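Undecaprenyl Pyrophosphate Synthase (PDB 2D2R) is a homodimer that probably condenses isopentenyl diphosphate with an allylic diphosphate, with magnesium, to build the undecaprenyl chain. Local coordinates at residues Leu189-Thr192 with Gly193-Arg197; Leu198-Phe201 with Leu202-Gln205. One frame throughout, in Å; residues are numbered along the deposited sequence.

Interaction 1: Leu189-Thr192 with Gly193-Arg197; sequences LLRT and GGEMR
Arg191 reaches from the end of strand 188-191 across the turn that follows it and gives a hydrogen bond from NH1 to the backbone O of Arg197, 2.9 Å away with an N-H...O angle of 143°. The oxygen sits near the edge of the guanidinium, tilted somewhat from its plane, while NH1 stands above the plane of the carbonyl. Glu195 sets its CB over one face of the same guanidinium, toward the rim, 3.6 Å from Arg191 NE. Arg191 gets there with an extended side chain, CG anti to the backbone N (chi1 175°), which runs alongside Glu195.

The turn itself closes round two waters. One takes hydrogen bonds from Arg191 NE at 2.8 Å and Glu195 N, and gives one to Thr192 O. The other lies 2.7 Å from Glu195 O and also bonds Arg191 O, tying both limbs of the turn together. Gly193 and Gly194 make the bend with positive phi, at backbone angles where a CB would be jammed against the preceding carbonyl oxygen.

Further out, Glu195 OE1 holds Arg197 NH1 in a salt bridge of 3.1 Å, and Glu210 of the second subunit binds that same nitrogen. Arg191 NH2 and Arg197 NH2 come within 3.8 Å of each other, their guanidinium planes 72° apart. Arg191 NH1 probably also bonds Ser199 OG, NH2 makes a weak, long ion pair with Asp24, and Thr192 OG1 bonds the backbone O of Asp24. Arg191, Arg197 and Ser199 probably bind substrate and Asp24 probably magnesium, as in related enzymes, so this cluster of arginines at the carboxyl end of a parallel strand is consistent with the diphosphate-binding site of a cis-prenyltransferase.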
loop_
_atom_site.group_PDB
_atom_site.type_symbol
_atom_site.label_atom_id
_atom_site.label_comp_id
_atom_site.label_asym_id
_atom_site.label_seq_id
_atom_site.Cartn_x
_atom_site.Cartn_y
_atom_site.Cartn_z
ATOM N N LEU A 189 -1.362 -4.384 8.921
ATOM C CA LEU A 189 -2.161 -3.171 8.672
ATOM C C LEU A 189 -3.606 -3.629 8.659
ATOM O O LEU A 189 -4.012 -4.465 7.852
ATOM C CB LEU A 189 -1.786 -2.531 7.310
ATOM C CG LEU A 189 -2.706 -1.378 6.902
ATOM C CD1 LEU A 189 -2.620 -0.254 7.965
ATOM C CD2 LEU A 189 -2.290 -0.831 5.574
ATOM N N LEU A 190 -4.373 -3.138 9.620
ATOM C CA LEU A 190 -5.767 -3.544 9.740
ATOM C C LEU A 190 -6.700 -2.443 9.377
ATOM O O LEU A 190 -6.437 -1.298 9.727
ATOM C CB LEU A 190 -6.070 -3.911 11.201
ATOM C CG LEU A 190 -7.520 -4.066 11.617
ATOM C CD1 LEU A 190 -8.041 -5.378 10.995
ATOM C CD2 LEU A 190 -7.575 -4.133 13.232
ATOM N N ARG A 191 -7.773 -2.774 8.670
ATOM C CA ARG A 191 -8.788 -1.762 8.346
ATOM C C ARG A 191 -10.160 -2.280 8.773
ATOM O O ARG A 191 -10.608 -3.355 8.353
ATOM C CB ARG A 191 -8.818 -1.393 6.843
ATOM C CG ARG A 191 -9.949 -0.436 6.508
ATOM C CD ARG A 191 -9.786 0.299 5.198
ATOM N NE ARG A 191 -10.864 1.256 5.017
ATOM C CZ ARG A 191 -10.813 2.277 4.183
ATOM N NH1 ARG A 191 -9.707 2.434 3.424
ATOM N NH2 ARG A 191 -11.803 3.189 4.173
ATOM N N THR A 192 -10.817 -1.509 9.658
ATOM C CA THR A 192 -12.131 -1.875 10.130
ATOM C C THR A 192 -13.168 -1.184 9.226
ATOM O O THR A 192 -12.806 -0.405 8.316
ATOM C CB THR A 192 -12.310 -1.378 11.627
ATOM O OG1 THR A 192 -12.219 0.042 11.644
ATOM C CG2 THR A 192 -11.185 -1.961 12.526
ATOM N N GLY A 193 -14.447 -1.503 9.438
ATOM C CA GLY A 193 -15.505 -0.882 8.671
ATOM C C GLY A 193 -15.911 -1.451 7.331
ATOM O O GLY A 193 -16.744 -0.868 6.656
ATOM N N GLY A 194 -15.317 -2.541 6.891
ATOM C CA GLY A 194 -15.827 -3.104 5.650
ATOM C C GLY A 194 -15.147 -2.822 4.312
ATOM O O GLY A 194 -15.252 -3.645 3.399
ATOM N N GLU A 195 -14.487 -1.674 4.182
ATOM C CA GLU A 195 -13.815 -1.294 2.930
ATOM C C GLU A 195 -12.497 -1.999 2.786
ATOM O O GLU A 195 -11.861 -2.347 3.761
ATOM C CB GLU A 195 -13.555 0.202 2.870
ATOM C CG GLU A 195 -14.801 1.081 2.844
ATOM C CD GLU A 195 -15.830 0.666 1.798
ATOM O OE1 GLU A 195 -15.477 0.263 0.673
ATOM O OE2 GLU A 195 -17.021 0.764 2.088
ATOM N N MET A 196 -12.066 -2.200 1.538
ATOM C CA MET A 196 -10.774 -2.869 1.322
ATOM C C MET A 196 -9.903 -2.008 0.414
ATOM O O MET A 196 -9.769 -2.310 -0.749
ATOM C CB MET A 196 -11.027 -4.247 0.718
ATOM C CG MET A 196 -11.648 -5.146 1.783
ATOM S SD MET A 196 -12.178 -6.770 1.174
ATOM C CE MET A 196 -10.566 -7.541 0.652
ATOM N N ARG A 197 -9.313 -0.956 0.969
ATOM C CA ARG A 197 -8.463 0.009 0.197
ATOM C C ARG A 197 -7.430 0.500 1.206
ATOM O O ARG A 197 -7.761 0.513 2.395
ATOM C CB ARG A 197 -9.297 1.244 -0.214
ATOM C CG ARG A 197 -10.245 1.063 -1.416
ATOM C CD ARG A 197 -10.788 2.447 -1.910
ATOM N NE ARG A 197 -11.486 3.142 -0.843
ATOM C CZ ARG A 197 -12.696 2.805 -0.406
ATOM N NH1 ARG A 197 -13.356 1.791 -0.967
ATOM N NH2 ARG A 197 -13.238 3.456 0.613
HETATM O O HOH W 1 -12.334 -3.605 6.063
HETATM O O HOH W 2 -13.480 0.550 5.852
#

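Interaction 2: Leu198-Phe201 with Leu202-Gln205; sequences LSNF and LLWQ
Leu202 lies against the face of the Phe201 ring, its CG 3.7 Å from the centroid and only 13° off the ring normal, with CD1 reaching on to Phe201 CZ at 3.6 Å. These neighbours in sequence point the same way: Phe201 holds its ring anti to the backbone N (chi1 180°), and Leu202, with phi and psi both positive, lies alongside it. This is the dense side: both side chains press on Ala20 of strand 18-22, Phe201 also meets Leu189 of strand 188-191, and its ring stacks with Tyr66. The segment thus lines the parallel sheet of the cis-prenyltransferase fold, within the connection between strands 188-191 and 210-213.

Round Leu203 methyl contacts replace the ring face, CD2 meeting Leu198 CD1 at 3.6 Å and CD1 lying 3.7 Å from Asn200 OD1. That amide oxygen takes a hydrogen bond from the backbone N of Lys146 of the same chain and a weak one from Ser207 OG of the second subunit. Asn200, partly exposed, marks the more open side, and beyond it the second subunit packs: its Leu198 touches Leu198, and its Ser207 touches Leu203.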
loop_
_atom_site.group_PDB
_atom_site.type_symbol
_atom_site.label_atom_id
_atom_site.label_comp_id
_atom_site.label_asym_id
_atom_site.label_seq_id
_atom_site.Cartn_x
_atom_site.Cartn_y
_atom_site.Cartn_z
ATOM N N LEU A 198 -6.239 0.962 0.767
ATOM C CA LEU A 198 -5.222 1.441 1.734
ATOM C C LEU A 198 -5.495 2.896 2.116
ATOM O O LEU A 198 -5.043 3.384 3.164
ATOM C CB LEU A 198 -3.825 1.428 1.132
ATOM C CG LEU A 198 -3.491 0.060 0.602
ATOM C CD1 LEU A 198 -2.259 0.200 -0.346
ATOM C CD2 LEU A 198 -3.188 -0.835 1.766
ATOM N N SER A 199 -6.196 3.581 1.226
ATOM C CA SER A 199 -6.498 4.977 1.439
ATOM C C SER A 199 -5.315 5.876 1.752
ATOM O O SER A 199 -5.381 6.680 2.696
ATOM C CB SER A 199 -7.574 5.095 2.534
ATOM O OG SER A 199 -8.815 4.705 1.945
ATOM N N ASN A 200 -4.243 5.756 0.973
ATOM C CA ASN A 200 -3.080 6.668 1.100
ATOM C C ASN A 200 -2.502 6.721 2.532
ATOM O O ASN A 200 -2.132 7.763 3.030
ATOM C CB ASN A 200 -3.580 8.038 0.646
ATOM C CG ASN A 200 -2.477 9.003 0.337
ATOM O OD1 ASN A 200 -1.372 8.633 -0.042
ATOM N ND2 ASN A 200 -2.768 10.294 0.543
ATOM N N PHE A 201 -2.479 5.575 3.180
ATOM C CA PHE A 201 -1.982 5.437 4.534
ATOM C C PHE A 201 -0.788 4.506 4.635
ATOM O O PHE A 201 -0.878 3.288 4.334
ATOM C CB PHE A 201 -3.139 4.919 5.402
ATOM C CG PHE A 201 -2.804 4.705 6.876
ATOM C CD1 PHE A 201 -2.361 5.756 7.669
ATOM C CD2 PHE A 201 -3.000 3.462 7.477
ATOM C CE1 PHE A 201 -2.122 5.568 9.078
ATOM C CE2 PHE A 201 -2.767 3.259 8.856
ATOM C CZ PHE A 201 -2.333 4.324 9.654
ATOM N N LEU A 202 0.333 5.068 5.073
ATOM C CA LEU A 202 1.556 4.302 5.331
ATOM C C LEU A 202 1.868 3.351 4.172
ATOM O O LEU A 202 2.174 2.185 4.388
ATOM C CB LEU A 202 1.386 3.474 6.621
ATOM C CG LEU A 202 1.151 4.288 7.923
ATOM C CD1 LEU A 202 1.046 3.320 9.161
ATOM C CD2 LEU A 202 2.294 5.231 8.072
ATOM N N LEU A 203 1.846 3.872 2.960
ATOM C CA LEU A 203 2.090 3.025 1.765
ATOM C C LEU A 203 3.513 2.441 1.790
ATOM O O LEU A 203 3.734 1.236 1.648
ATOM C CB LEU A 203 1.842 3.856 0.528
ATOM C CG LEU A 203 0.432 4.474 0.413
ATOM C CD1 LEU A 203 0.318 5.429 -0.818
ATOM C CD2 LEU A 203 -0.549 3.369 0.211
ATOM N N TRP A 204 4.478 3.305 2.036
ATOM C CA TRP A 204 5.864 2.901 2.095
ATOM C C TRP A 204 6.128 1.971 3.246
ATOM O O TRP A 204 6.748 0.939 3.054
ATOM C CB TRP A 204 6.742 4.145 2.203
ATOM C CG TRP A 204 8.226 3.862 2.346
ATOM C CD1 TRP A 204 8.901 3.414 3.490
ATOM C CD2 TRP A 204 9.225 4.088 1.363
ATOM N NE1 TRP A 204 10.248 3.364 3.240
ATOM C CE2 TRP A 204 10.473 3.784 1.951
ATOM C CE3 TRP A 204 9.191 4.537 0.030
ATOM C CZ2 TRP A 204 11.675 3.909 1.251
ATOM C CZ3 TRP A 204 10.366 4.661 -0.654
ATOM C CH2 TRP A 204 11.604 4.351 -0.046
ATOM N N GLN A 205 5.623 2.313 4.430
ATOM C CA GLN A 205 5.897 1.526 5.620
ATOM C C GLN A 205 5.205 0.184 5.706
ATOM O O GLN A 205 5.611 -0.640 6.461
ATOM C CB GLN A 205 5.566 2.350 6.906
ATOM C CG GLN A 205 6.311 3.715 6.886
ATOM C CD GLN A 205 5.587 4.893 6.185
ATOM O OE1 GLN A 205 4.777 4.707 5.267
ATOM N NE2 GLN A 205 5.944 6.153 6.597
#

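Interactions 1 and 2 run in series from the end of strand 188-191 into the connection to strand 210-213. They also touch directly, Leu189 CD2 lying 3.9 Å from Leu198 CD2; Leu189 packs on the second contact, and Arg191 reaches into both. Interaction 1 is partly buried and polar, a glycine turn closed by two waters and a guanidinium, with a salt bridge inside its second limb. Interaction 2 is buried and almost wholly apolar, without a hydrogen bond between its halves. Both meet the second subunit: 189-197 through a salt bridge of Arg197, backbone hydrogen bonds of Met196 and packing, 198-205 through packing, backbone hydrogen bonds of Asn200 and a cation-pi contact of Trp204 with Lys146 of that subunit.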